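Local atomic coordinates of translation initiation factor eif-2b-like protein (Chaetomium thermophilum, PDB entry 4ZEO), a protein that is the delta subunit of the eIF2B complex, a GDP-GTP exchange factor for eIF2, and probably acts in the initiation of translation. Residues T181-R186 / F259-R264; Q278-G283 / N354-G359; I395-E400 / T435-E440. All coordinates share one frame; numbering follows the deposited sequence.

After helix 157-168, helix 174-191 is laid against helix 246-277 in contact 1, which closes the first loop, with only helices and their connections in between. The same long helix then runs out into the loop 278-283, where contact 2 closes a second loop by setting it against strand 354-358 of the parallel sheet. Contact 3 closes the third and shortest, between the segment after strand 387-391 and the last strand, 436-438. The three follow in series, none within or across another. Contacts 2 and 3 reach the same sheet, whereas contact 1 belongs to the helical part; Arg264 of contact 1 lies beside Ile395 and Glu440 of contact 3, at the junction between them.

Contact 1: T181-R186 / F259-R264; sequences TLLAFR and FLINER
Leu182 and Ile261 slide past each other in opposite directions, each reaching back along the other's side chain. The four branched side chains meet in a row, Leu260 to Leu182 to Ile261 to Leu183, with no hydrogen bond across the interface. CD1 of Leu182 lies 3.8 Å from CG1 of Ile261, while CD1 of Ile261 passes on to within 3.9 Å of Leu182 CB. The torsions of Ile261 explain this reach: CG1 stands anti to the carbonyl carbon (chi1 -70°) and the chain stays extended through chi2, which carries CD1 out to the partner helix. There CD1 of Ile261 also lies 3.8 Å from CD2 of Leu183, whose side chain crosses that of Ile261 at about a right angle. Leu260 crosses Leu182 in a similar way, its CD2 and the CD1 of Leu182 meeting at 3.8 Å.

The setting is an antiparallel helix pair in the N-terminal helical part of an eIF2B alpha/beta/delta-type subunit: the axes of the short segments 181-186 and 259-264 make 166° between their N-to-C directions and approach to 10.9 Å. Helix 224-239 closes over one flank, Ala229 touching both Leu182 and Leu260. With an alanine in place of Ile261, Leu183 CD2 would probably lose its partner and a gap would be likely to open beside CB and CD1 of Leu182. Leu182 is buried and Leu183 exposed, so the contact runs from the interior toward solvent. One turn along from Leu182, the guanidinium of Arg186 forms a salt bridge through NE to Asp258, adding a charged link between the same two helices.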
ATOM      1  N   THR A 181      -3.575  10.633  -4.841  1.00 39.32           N
ATOM      2  CA  THR A 181      -3.766  11.762  -3.950  1.00 35.94           C
ATOM      3  C   THR A 181      -2.596  12.738  -3.987  1.00 39.83           C
ATOM      4  O   THR A 181      -2.802  13.950  -4.078  1.00 44.23           O
ATOM      5  CB  THR A 181      -3.955  11.296  -2.492  1.00 33.61           C
ATOM      6  OG1 THR A 181      -5.047  10.376  -2.414  1.00 34.69           O
ATOM      7  CG2 THR A 181      -4.220  12.477  -1.559  1.00 31.22           C
ATOM      8  N   LEU A 182      -1.372  12.223  -3.904  1.00 39.02           N
ATOM      9  CA  LEU A 182      -0.194  13.085  -3.901  1.00 38.13           C
ATOM     10  C   LEU A 182      -0.075  13.841  -5.224  1.00 41.27           C
ATOM     11  O   LEU A 182       0.286  15.012  -5.237  1.00 42.56           O
ATOM     12  CB  LEU A 182       1.081  12.271  -3.645  1.00 37.70           C
ATOM     13  CG  LEU A 182       1.113  11.721  -2.207  1.00 35.15           C
ATOM     14  CD1 LEU A 182       2.344  10.882  -1.895  1.00 33.65           C
ATOM     15  CD2 LEU A 182       0.983  12.842  -1.236  1.00 34.96           C
ATOM     16  N   LEU A 183      -0.383  13.173  -6.337  1.00 41.48           N
ATOM     17  CA  LEU A 183      -0.347  13.830  -7.639  1.00 43.98           C
ATOM     18  C   LEU A 183      -1.438  14.892  -7.793  1.00 44.14           C
ATOM     19  O   LEU A 183      -1.198  15.939  -8.380  1.00 50.09           O
ATOM     20  CB  LEU A 183      -0.474  12.806  -8.762  1.00 46.28           C
ATOM     21  CG  LEU A 183       0.723  11.885  -8.968  1.00 46.79           C
ATOM     22  CD1 LEU A 183       0.405  10.859 -10.038  1.00 47.88           C
ATOM     23  CD2 LEU A 183       1.980  12.676  -9.305  1.00 48.14           C
ATOM     24  N   ALA A 184      -2.632  14.628  -7.280  1.00 39.60           N
ATOM     25  CA  ALA A 184      -3.692  15.628  -7.330  1.00 40.03           C
ATOM     26  C   ALA A 184      -3.307  16.838  -6.479  1.00 41.99           C
ATOM     27  O   ALA A 184      -3.496  18.001  -6.894  1.00 42.66           O
ATOM     28  CB  ALA A 184      -5.015  15.043  -6.865  1.00 38.40           C
ATOM     29  N   PHE A 185      -2.767  16.558  -5.295  1.00 40.77           N
ATOM     30  CA  PHE A 185      -2.287  17.612  -4.395  1.00 41.72           C
ATOM     31  C   PHE A 185      -1.168  18.423  -5.069  1.00 45.41           C
ATOM     32  O   PHE A 185      -1.013  19.625  -4.863  1.00 47.44           O
ATOM     33  CB  PHE A 185      -1.753  17.027  -3.083  1.00 39.00           C
ATOM     34  CG  PHE A 185      -2.822  16.603  -2.127  1.00 37.68           C
ATOM     35  CD1 PHE A 185      -4.169  16.781  -2.431  1.00 38.49           C
ATOM     36  CD2 PHE A 185      -2.485  16.091  -0.881  1.00 36.37           C
ATOM     37  CE1 PHE A 185      -5.155  16.410  -1.514  1.00 37.38           C
ATOM     38  CE2 PHE A 185      -3.474  15.726   0.036  1.00 34.87           C
ATOM     39  CZ  PHE A 185      -4.798  15.883  -0.283  1.00 34.95           C
ATOM     40  N   ARG A 186      -0.372  17.740  -5.870  1.00 46.11           N
ATOM     41  CA  ARG A 186       0.694  18.394  -6.578  1.00 49.95           C
ATOM     42  C   ARG A 186       0.098  19.473  -7.492  1.00 52.88           C
ATOM     43  O   ARG A 186       0.590  20.606  -7.554  1.00 54.22           O
ATOM     44  CB  ARG A 186       1.498  17.357  -7.354  1.00 52.42           C
ATOM     45  CG  ARG A 186       2.901  17.773  -7.666  1.00 56.40           C
ATOM     46  CD  ARG A 186       3.588  16.774  -8.563  1.00 57.32           C
ATOM     47  NE  ARG A 186       4.957  17.184  -8.814  1.00 59.37           N
ATOM     48  CZ  ARG A 186       5.279  18.057  -9.760  1.00 63.09           C
ATOM     49  NH1 ARG A 186       4.321  18.584 -10.512  1.00 63.13           N
ATOM     50  NH2 ARG A 186       6.546  18.399  -9.959  1.00 67.57           N
ATOM     51  N   PHE A 259       9.739  13.763  -3.935  1.00 54.18           N
ATOM     52  CA  PHE A 259      10.629  13.014  -3.094  1.00 54.56           C
ATOM     53  C   PHE A 259       9.839  11.931  -2.325  1.00 48.36           C
ATOM     54  O   PHE A 259      10.265  10.782  -2.224  1.00 49.70           O
ATOM     55  CB  PHE A 259      11.334  13.970  -2.135  1.00 59.11           C
ATOM     56  CG  PHE A 259      12.303  13.304  -1.230  1.00 64.47           C
ATOM     57  CD1 PHE A 259      13.620  13.146  -1.599  1.00 71.09           C
ATOM     58  CD2 PHE A 259      11.874  12.776  -0.016  1.00 64.16           C
ATOM     59  CE1 PHE A 259      14.509  12.520  -0.756  1.00 75.43           C
ATOM     60  CE2 PHE A 259      12.751  12.136   0.819  1.00 67.32           C
ATOM     61  CZ  PHE A 259      14.073  12.014   0.454  1.00 72.35           C
ATOM     62  N   LEU A 260       8.678  12.287  -1.811  1.00 41.89           N
ATOM     63  CA  LEU A 260       7.888  11.337  -1.050  1.00 41.32           C
ATOM     64  C   LEU A 260       7.383  10.179  -1.928  1.00 44.11           C
ATOM     65  O   LEU A 260       7.494   9.020  -1.547  1.00 44.21           O
ATOM     66  CB  LEU A 260       6.710  12.039  -0.380  1.00 37.64           C
ATOM     67  CG  LEU A 260       6.022  11.193   0.690  1.00 35.77           C
ATOM     68  CD1 LEU A 260       6.874  11.119   1.924  1.00 37.02           C
ATOM     69  CD2 LEU A 260       4.662  11.730   1.038  1.00 32.54           C
ATOM     70  N   ILE A 261       6.881  10.495  -3.119  1.00 46.07           N
ATOM     71  CA  ILE A 261       6.400   9.476  -4.039  1.00 45.68           C
ATOM     72  C   ILE A 261       7.524   8.523  -4.395  1.00 50.86           C
ATOM     73  O   ILE A 261       7.366   7.298  -4.379  1.00 51.72           O
ATOM     74  CB  ILE A 261       5.825  10.106  -5.325  1.00 45.20           C
ATOM     75  CG1 ILE A 261       4.506  10.821  -5.002  1.00 41.68           C
ATOM     76  CG2 ILE A 261       5.624   9.068  -6.405  1.00 39.38           C
ATOM     77  CD1 ILE A 261       3.837  11.461  -6.217  1.00 41.32           C
ATOM     78  N   ASN A 262       8.687   9.077  -4.670  1.00 54.50           N
ATOM     79  CA  ASN A 262       9.793   8.226  -5.021  1.00 60.72           C
ATOM     80  C   ASN A 262      10.261   7.326  -3.885  1.00 59.57           C
ATOM     81  O   ASN A 262      10.465   6.135  -4.063  1.00 60.15           O
ATOM     82  CB  ASN A 262      10.974   9.033  -5.516  1.00 66.27           C
ATOM     83  CG  ASN A 262      12.133   8.159  -5.785  1.00 73.61           C
ATOM     84  OD1 ASN A 262      12.015   7.208  -6.554  1.00 77.69           O
ATOM     85  ND2 ASN A 262      13.252   8.423  -5.136  1.00 74.72           N
ATOM     86  N   GLU A 263      10.458   7.905  -2.718  1.00 59.07           N
ATOM     87  CA  GLU A 263      10.995   7.144  -1.608  1.00 59.51           C
ATOM     88  C   GLU A 263       9.971   6.214  -0.917  1.00 51.48           C
ATOM     89  O   GLU A 263      10.309   5.086  -0.557  1.00 51.32           O
ATOM     90  CB  GLU A 263      11.626   8.108  -0.615  1.00 66.41           C
ATOM     91  CG  GLU A 263      11.621   7.676   0.809  1.00 72.99           C
ATOM     92  CD  GLU A 263      12.119   8.769   1.735  1.00 82.72           C
ATOM     93  OE1 GLU A 263      11.286   9.401   2.423  1.00 82.35           O
ATOM     94  OE2 GLU A 263      13.348   9.003   1.757  1.00 92.49           O
ATOM     95  N   ARG A 264       8.727   6.649  -0.761  1.00 43.47           N
ATOM     96  CA  ARG A 264       7.760   5.823  -0.063  1.00 42.05           C
ATOM     97  C   ARG A 264       6.905   4.943  -0.992  1.00 42.79           C
ATOM     98  O   ARG A 264       6.203   4.069  -0.527  1.00 42.38           O
ATOM     99  CB  ARG A 264       6.826   6.684   0.796  1.00 37.89           C
ATOM    100  CG  ARG A 264       7.455   7.812   1.587  1.00 38.61           C
ATOM    101  CD  ARG A 264       8.548   7.384   2.556  1.00 42.26           C
ATOM    102  NE  ARG A 264       7.998   6.661   3.685  1.00 44.15           N
ATOM    103  CZ  ARG A 264       7.676   7.170   4.871  1.00 45.51           C
ATOM    104  NH1 ARG A 264       7.172   6.349   5.777  1.00 46.72           N
ATOM    105  NH2 ARG A 264       7.861   8.456   5.172  1.00 44.60           N
TER

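Contact 2: Q278-G283 / N354-G359; sequences QSINDG and NVFLGG
Ser279 and Ile280 meet Phe356 across backbones that stay well apart, the nearest CA atoms being those of Ile280 and Asn354 at 8.6 Å, and side chains make the whole contact. The fold is Rossmann-like, a parallel sheet in the strand order 3-2-1-4-5-6. Strand 354-358 is its fourth strand, and the loop 278-283 leads from helix 246-277 into the first, 285-289, which is its neighbour in the sheet. Side chains alternate along 354-358: Val355 and Leu357 pack on helix 374-384, whereas Phe356 points toward the loop and also touches Ile286, Ile389 and Leu391 of the strands beside it.

The ring of Phe356 stands with CG anti to the carbonyl carbon (chi1 -75°), which sends its far end, CZ and CE2, out to the loop. Ile280 comes to this end obliquely, with CG1 3.9 Å from CZ and 4.1 Å from CE2 of Phe356. Both residues are buried, Ile280 also packing on Ile286 and Phe309. Ser279 approaches differently: its CB lies at the ring edge, near the ring plane, 4.1 Å from Phe356 CZ.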
ATOM      1  N   GLN A 278      15.170 -12.187  -2.104  1.00 51.70           N
ATOM      2  CA  GLN A 278      16.371 -12.765  -1.497  1.00 55.74           C
ATOM      3  C   GLN A 278      16.003 -13.954  -0.612  1.00 55.10           C
ATOM      4  O   GLN A 278      16.780 -14.892  -0.457  1.00 57.59           O
ATOM      5  CB  GLN A 278      17.124 -11.712  -0.689  1.00 57.66           C
ATOM      6  CG  GLN A 278      18.008 -10.832  -1.528  1.00 61.27           C
ATOM      7  CD  GLN A 278      18.657  -9.740  -0.708  1.00 63.83           C
ATOM      8  OE1 GLN A 278      18.305  -9.533   0.456  1.00 65.97           O
ATOM      9  NE2 GLN A 278      19.565  -8.999  -1.324  1.00 64.55           N
ATOM     10  N   SER A 279      14.834 -13.870   0.007  1.00 53.06           N
ATOM     11  CA  SER A 279      14.321 -14.936   0.847  1.00 56.10           C
ATOM     12  C   SER A 279      13.944 -16.180   0.052  1.00 61.93           C
ATOM     13  O   SER A 279      13.883 -17.269   0.608  1.00 72.12           O
ATOM     14  CB  SER A 279      13.119 -14.455   1.645  1.00 52.05           C
ATOM     15  OG  SER A 279      13.542 -13.910   2.874  1.00 51.19           O
ATOM     16  N   ILE A 280      13.605 -16.003  -1.220  1.00 57.17           N
ATOM     17  CA  ILE A 280      13.231 -17.125  -2.063  1.00 54.32           C
ATOM     18  C   ILE A 280      14.444 -17.846  -2.622  1.00 57.60           C
ATOM     19  O   ILE A 280      15.372 -17.224  -3.102  1.00 59.78           O
ATOM     20  CB  ILE A 280      12.292 -16.668  -3.174  1.00 50.53           C
ATOM     21  CG1 ILE A 280      11.035 -16.077  -2.530  1.00 45.69           C
ATOM     22  CG2 ILE A 280      11.938 -17.830  -4.101  1.00 52.28           C
ATOM     23  CD1 ILE A 280      10.079 -15.496  -3.485  1.00 45.66           C
ATOM     24  N   ASN A 281      14.423 -19.171  -2.547  1.00 59.40           N
ATOM     25  CA  ASN A 281      15.560 -19.987  -2.954  1.00 63.07           C
ATOM     26  C   ASN A 281      15.111 -21.092  -3.877  1.00 62.64           C
ATOM     27  O   ASN A 281      13.924 -21.393  -3.933  1.00 60.45           O
ATOM     28  CB  ASN A 281      16.228 -20.597  -1.728  1.00 67.00           C
ATOM     29  CG  ASN A 281      16.870 -19.564  -0.848  1.00 67.81           C
ATOM     30  OD1 ASN A 281      17.737 -18.808  -1.276  1.00 71.46           O
ATOM     31  ND2 ASN A 281      16.372 -19.462   0.375  1.00 66.73           N
ATOM     32  N   ASP A 282      16.053 -21.725  -4.565  1.00 64.97           N
ATOM     33  CA  ASP A 282      15.701 -22.785  -5.505  1.00 66.48           C
ATOM     34  C   ASP A 282      15.057 -23.954  -4.766  1.00 63.68           C
ATOM     35  O   ASP A 282      15.562 -24.403  -3.737  1.00 63.58           O
ATOM     36  CB  ASP A 282      16.935 -23.276  -6.257  1.00 70.85           C
ATOM     37  CG  ASP A 282      17.078 -22.642  -7.610  1.00 72.16           C
ATOM     38  OD1 ASP A 282      16.045 -22.263  -8.187  1.00 70.87           O
ATOM     39  OD2 ASP A 282      18.216 -22.537  -8.109  1.00 75.40           O
ATOM     40  N   GLY A 283      13.953 -24.449  -5.311  1.00 61.82           N
ATOM     41  CA  GLY A 283      13.219 -25.551  -4.708  1.00 61.27           C
ATOM     42  C   GLY A 283      12.191 -25.163  -3.653  1.00 58.33           C
ATOM     43  O   GLY A 283      11.571 -26.031  -3.053  1.00 58.74           O
ATOM     44  N   ASN A 354       6.745 -21.435   2.368  1.00 51.45           N
ATOM     45  CA  ASN A 354       6.826 -20.079   2.890  1.00 52.32           C
ATOM     46  C   ASN A 354       5.631 -19.245   2.437  1.00 47.68           C
ATOM     47  O   ASN A 354       5.328 -19.172   1.253  1.00 47.84           O
ATOM     48  CB  ASN A 354       8.122 -19.406   2.430  1.00 58.87           C
ATOM     49  CG  ASN A 354       9.332 -19.878   3.213  1.00 66.22           C
ATOM     50  OD1 ASN A 354       9.524 -19.514   4.366  1.00 71.35           O
ATOM     51  ND2 ASN A 354      10.167 -20.680   2.569  1.00 68.44           N
ATOM     52  N   VAL A 355       5.008 -18.542   3.372  1.00 43.49           N
ATOM     53  CA  VAL A 355       3.830 -17.764   3.059  1.00 39.39           C
ATOM     54  C   VAL A 355       4.215 -16.283   2.945  1.00 37.75           C
ATOM     55  O   VAL A 355       4.801 -15.723   3.862  1.00 37.41           O
ATOM     56  CB  VAL A 355       2.750 -17.944   4.146  1.00 38.22           C
ATOM     57  CG1 VAL A 355       1.580 -17.042   3.881  1.00 35.68           C
ATOM     58  CG2 VAL A 355       2.307 -19.407   4.260  1.00 39.81           C
ATOM     59  N   PHE A 356       3.915 -15.676   1.802  1.00 37.01           N
ATOM     60  CA  PHE A 356       4.148 -14.257   1.582  1.00 35.61           C
ATOM     61  C   PHE A 356       2.800 -13.589   1.461  1.00 37.39           C
ATOM     62  O   PHE A 356       1.993 -13.973   0.632  1.00 39.02           O
ATOM     63  CB  PHE A 356       4.966 -13.977   0.315  1.00 36.75           C
ATOM     64  CG  PHE A 356       6.431 -14.290   0.434  1.00 38.78           C
ATOM     65  CD1 PHE A 356       7.359 -13.280   0.588  1.00 40.47           C
ATOM     66  CD2 PHE A 356       6.884 -15.594   0.360  1.00 40.47           C
ATOM     67  CE1 PHE A 356       8.726 -13.578   0.689  1.00 42.99           C
ATOM     68  CE2 PHE A 356       8.247 -15.897   0.468  1.00 40.95           C
ATOM     69  CZ  PHE A 356       9.161 -14.898   0.627  1.00 41.25           C
ATOM     70  N   LEU A 357       2.569 -12.586   2.292  1.00 36.76           N
ATOM     71  CA  LEU A 357       1.316 -11.852   2.308  1.00 35.59           C
ATOM     72  C   LEU A 357       1.528 -10.342   2.201  1.00 38.08           C
ATOM     73  O   LEU A 357       2.547  -9.810   2.651  1.00 41.59           O
ATOM     74  CB  LEU A 357       0.557 -12.195   3.589  1.00 34.09           C
ATOM     75  CG  LEU A 357      -0.403 -13.392   3.724  1.00 38.29           C
ATOM     76  CD1 LEU A 357      -0.609 -14.343   2.526  1.00 39.78           C
ATOM     77  CD2 LEU A 357      -0.250 -14.131   5.070  1.00 38.35           C
ATOM     78  N   GLY A 358       0.545  -9.663   1.623  1.00 36.99           N
ATOM     79  CA  GLY A 358       0.522  -8.219   1.542  1.00 37.14           C
ATOM     80  C   GLY A 358      -0.813  -7.746   2.101  1.00 40.62           C
ATOM     81  O   GLY A 358      -1.761  -8.520   2.184  1.00 42.01           O
ATOM     82  N   GLY A 359      -0.899  -6.469   2.462  1.00 41.36           N
ATOM     83  CA  GLY A 359      -2.085  -5.917   3.090  1.00 40.11           C
ATOM     84  C   GLY A 359      -2.384  -4.470   2.742  1.00 40.90           C
ATOM     85  O   GLY A 359      -1.856  -3.910   1.788  1.00 38.92           O
TER

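Contact 3: I395-E400 / T435-E440; sequences INFDRE and TGVITE
The far end of the Phe397 ring abuts methyl groups of Val437 and Thr439, a small example of how one aromatic side chain can join a loop to a strand. With CG anti to the carbonyl carbon (chi1 -76°), the ring leaves its backbone toward 435-440. Two neighbouring methyl groups meet its CZ end, at different angles to the ring plane. The side chains of Phe397 and Val437 come from opposite directions, and CG1 of Val437 lies at the ring edge near its plane, 4.0 Å from Phe397 CZ. CG2 of Thr439 comes in obliquely, 3.7 Å from CZ and 3.8 Å from CE1 of Phe397, and the two side chains cross at about a right angle. The threonine rotamer (chi1 74°) gives the methyl to the ring and leaves OG1 to accept a hydrogen bond from the backbone N of Ile441.

Strand 436-438 is the edge strand of the Rossmann-like parallel sheet, and 395-400 belongs to the segment that follows its neighbour, strand 387-391. Ile438, between the two residues that meet the ring, points away and packs on Ala276 of helix 246-277. Asn228 of helix 224-239 fixes the other segment, donating through ND2 to the carbonyl oxygens of Ile395 and Phe397. Beyond the ring, a water accepts from Ile395 N at 3.1 Å and donates to Glu440 OE2. That carboxylate oxygen is also hydrogen-bonded to Thr394 OG1, with a long, weak ion pair to Arg264 NE.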
ATOM      1  N   ILE A 395       4.973   3.558   4.958  1.00 35.93           N
ATOM      2  CA  ILE A 395       3.928   4.601   4.927  1.00 38.92           C
ATOM      3  C   ILE A 395       2.533   4.026   5.311  1.00 37.57           C
ATOM      4  O   ILE A 395       1.633   4.756   5.700  1.00 39.08           O
ATOM      5  CB  ILE A 395       3.867   5.282   3.510  1.00 34.58           C
ATOM      6  CG1 ILE A 395       3.094   6.600   3.525  1.00 38.32           C
ATOM      7  CG2 ILE A 395       3.259   4.351   2.456  1.00 31.56           C
ATOM      8  CD1 ILE A 395       3.851   7.775   4.021  1.00 39.96           C
ATOM      9  N   ASN A 396       2.393   2.708   5.203  1.00 35.93           N
ATOM     10  CA  ASN A 396       1.178   1.995   5.569  1.00 36.15           C
ATOM     11  C   ASN A 396       1.092   1.688   7.084  1.00 36.23           C
ATOM     12  O   ASN A 396       0.063   1.229   7.558  1.00 35.87           O
ATOM     13  CB  ASN A 396       1.068   0.686   4.767  1.00 34.07           C
ATOM     14  CG  ASN A 396       0.721   0.912   3.292  1.00 37.52           C
ATOM     15  OD1 ASN A 396      -0.165   1.697   2.967  1.00 41.26           O
ATOM     16  ND2 ASN A 396       1.432   0.238   2.403  1.00 36.83           N
ATOM     17  N   PHE A 397       2.182   1.898   7.818  1.00 36.33           N
ATOM     18  CA  PHE A 397       2.183   1.698   9.268  1.00 40.93           C
ATOM     19  C   PHE A 397       1.466   2.806  10.001  1.00 49.50           C
ATOM     20  O   PHE A 397       1.507   3.975   9.607  1.00 49.01           O
ATOM     21  CB  PHE A 397       3.605   1.603   9.824  1.00 36.52           C
ATOM     22  CG  PHE A 397       4.281   0.293   9.553  1.00 33.78           C
ATOM     23  CD1 PHE A 397       4.462  -0.144   8.250  1.00 32.09           C
ATOM     24  CD2 PHE A 397       4.800  -0.464  10.587  1.00 33.37           C
ATOM     25  CE1 PHE A 397       5.099  -1.337   7.979  1.00 31.13           C
ATOM     26  CE2 PHE A 397       5.448  -1.660  10.335  1.00 33.52           C
ATOM     27  CZ  PHE A 397       5.600  -2.099   9.021  1.00 32.46           C
ATOM     28  N   ASP A 398       0.792   2.432  11.073  1.00 59.92           N
ATOM     29  CA  ASP A 398       0.227   3.414  11.970  1.00 71.07           C
ATOM     30  C   ASP A 398       1.351   3.787  12.919  1.00 80.24           C
ATOM     31  O   ASP A 398       1.692   3.022  13.800  1.00 80.73           O
ATOM     32  CB  ASP A 398      -0.974   2.850  12.721  1.00 71.41           C
ATOM     33  CG  ASP A 398      -1.689   3.893  13.547  1.00 73.83           C
ATOM     34  OD1 ASP A 398      -2.341   3.520  14.540  1.00 74.32           O
ATOM     35  OD2 ASP A 398      -1.608   5.087  13.196  1.00 75.96           O
ATOM     36  N   ARG A 399       1.978   4.930  12.709  1.00 92.83           N
ATOM     37  CA  ARG A 399       3.116   5.299  13.541  1.00105.25           C
ATOM     38  C   ARG A 399       2.630   6.092  14.744  1.00121.68           C
ATOM     39  O   ARG A 399       3.256   6.067  15.808  1.00125.74           O
ATOM     40  CB  ARG A 399       4.143   6.095  12.736  1.00104.28           C
ATOM     41  CG  ARG A 399       4.211   5.666  11.292  1.00100.87           C
ATOM     42  CD  ARG A 399       5.334   6.347  10.555  1.00101.30           C
ATOM     43  NE  ARG A 399       5.141   6.259   9.109  1.00101.84           N
ATOM     44  CZ  ARG A 399       5.019   7.322   8.320  1.00107.46           C
ATOM     45  NH1 ARG A 399       4.834   7.165   7.022  1.00107.21           N
ATOM     46  NH2 ARG A 399       5.092   8.545   8.826  1.00112.06           N
ATOM     47  N   GLU A 400       1.503   6.777  14.566  1.00134.66           N
ATOM     48  CA  GLU A 400       0.868   7.553  15.630  1.00142.35           C
ATOM     49  C   GLU A 400      -0.369   6.859  16.217  1.00145.56           C
ATOM     50  O   GLU A 400      -1.454   6.946  15.633  1.00153.39           O
ATOM     51  CB  GLU A 400       0.463   8.929  15.104  1.00146.64           C
ATOM     52  CG  GLU A 400       1.577   9.964  15.059  1.00149.72           C
ATOM     53  CD  GLU A 400       1.189  11.239  15.795  1.00157.76           C
ATOM     54  OE1 GLU A 400       0.062  11.750  15.551  1.00160.47           O
ATOM     55  OE2 GLU A 400       1.993  11.738  16.631  1.00162.39           O
ATOM     56  N   THR A 435       5.565 -13.946  11.163  1.00 37.26           N
ATOM     57  CA  THR A 435       6.971 -14.212  11.445  1.00 37.88           C
ATOM     58  C   THR A 435       7.794 -12.933  11.341  1.00 40.03           C
ATOM     59  O   THR A 435       8.604 -12.623  12.201  1.00 43.72           O
ATOM     60  CB  THR A 435       7.552 -15.267  10.482  1.00 38.80           C
ATOM     61  OG1 THR A 435       6.777 -16.471  10.562  1.00 40.12           O
ATOM     62  CG2 THR A 435       9.015 -15.587  10.824  1.00 38.39           C
ATOM     63  N   GLY A 436       7.597 -12.195  10.261  1.00 37.36           N
ATOM     64  CA  GLY A 436       8.318 -10.960  10.083  1.00 34.89           C
ATOM     65  C   GLY A 436       7.725 -10.117   8.988  1.00 35.30           C
ATOM     66  O   GLY A 436       6.989 -10.620   8.136  1.00 34.88           O
ATOM     67  N   VAL A 437       8.056  -8.828   9.020  1.00 36.29           N
ATOM     68  CA  VAL A 437       7.599  -7.885   8.014  1.00 34.97           C
ATOM     69  C   VAL A 437       8.787  -7.303   7.236  1.00 34.72           C
ATOM     70  O   VAL A 437       9.743  -6.817   7.830  1.00 36.54           O
ATOM     71  CB  VAL A 437       6.833  -6.713   8.651  1.00 35.67           C
ATOM     72  CG1 VAL A 437       6.275  -5.776   7.551  1.00 32.43           C
ATOM     73  CG2 VAL A 437       5.711  -7.235   9.500  1.00 36.47           C
ATOM     74  N   ILE A 438       8.720  -7.325   5.915  1.00 32.08           N
ATOM     75  CA  ILE A 438       9.759  -6.684   5.125  1.00 31.46           C
ATOM     76  C   ILE A 438       9.243  -5.339   4.571  1.00 32.07           C
ATOM     77  O   ILE A 438       8.246  -5.300   3.855  1.00 34.45           O
ATOM     78  CB  ILE A 438      10.209  -7.569   3.959  1.00 33.55           C
ATOM     79  CG1 ILE A 438      10.816  -8.870   4.465  1.00 32.54           C
ATOM     80  CG2 ILE A 438      11.217  -6.832   3.072  1.00 35.26           C
ATOM     81  CD1 ILE A 438      11.233  -9.802   3.324  1.00 33.01           C
ATOM     82  N   THR A 439       9.965  -4.253   4.864  1.00 31.18           N
ATOM     83  CA  THR A 439       9.617  -2.915   4.401  1.00 31.77           C
ATOM     84  C   THR A 439      10.742  -2.419   3.504  1.00 34.28           C
ATOM     85  O   THR A 439      11.671  -3.166   3.209  1.00 36.17           O
ATOM     86  CB  THR A 439       9.400  -1.889   5.549  1.00 36.06           C
ATOM     87  OG1 THR A 439      10.662  -1.518   6.124  1.00 38.13           O
ATOM     88  CG2 THR A 439       8.459  -2.429   6.631  1.00 34.39           C
ATOM     89  N   GLU A 440      10.602  -1.203   2.982  1.00 32.94           N
ATOM     90  CA  GLU A 440      11.641  -0.603   2.163  1.00 33.06           C
ATOM     91  C   GLU A 440      12.879  -0.174   3.002  1.00 43.53           C
ATOM     92  O   GLU A 440      13.905   0.226   2.435  1.00 44.61           O
ATOM     93  CB  GLU A 440      11.076   0.586   1.371  1.00 33.83           C
ATOM     94  CG  GLU A 440      10.845   1.874   2.162  1.00 34.26           C
ATOM     95  CD  GLU A 440       9.455   2.011   2.732  1.00 36.30           C
ATOM     96  OE1 GLU A 440       8.796   0.985   2.973  1.00 35.79           O
ATOM     97  OE2 GLU A 440       9.007   3.162   2.930  1.00 39.70           O
TER
HETATM   98  O   HOH W   1       6.668   3.740   2.310  1.00 38.97           O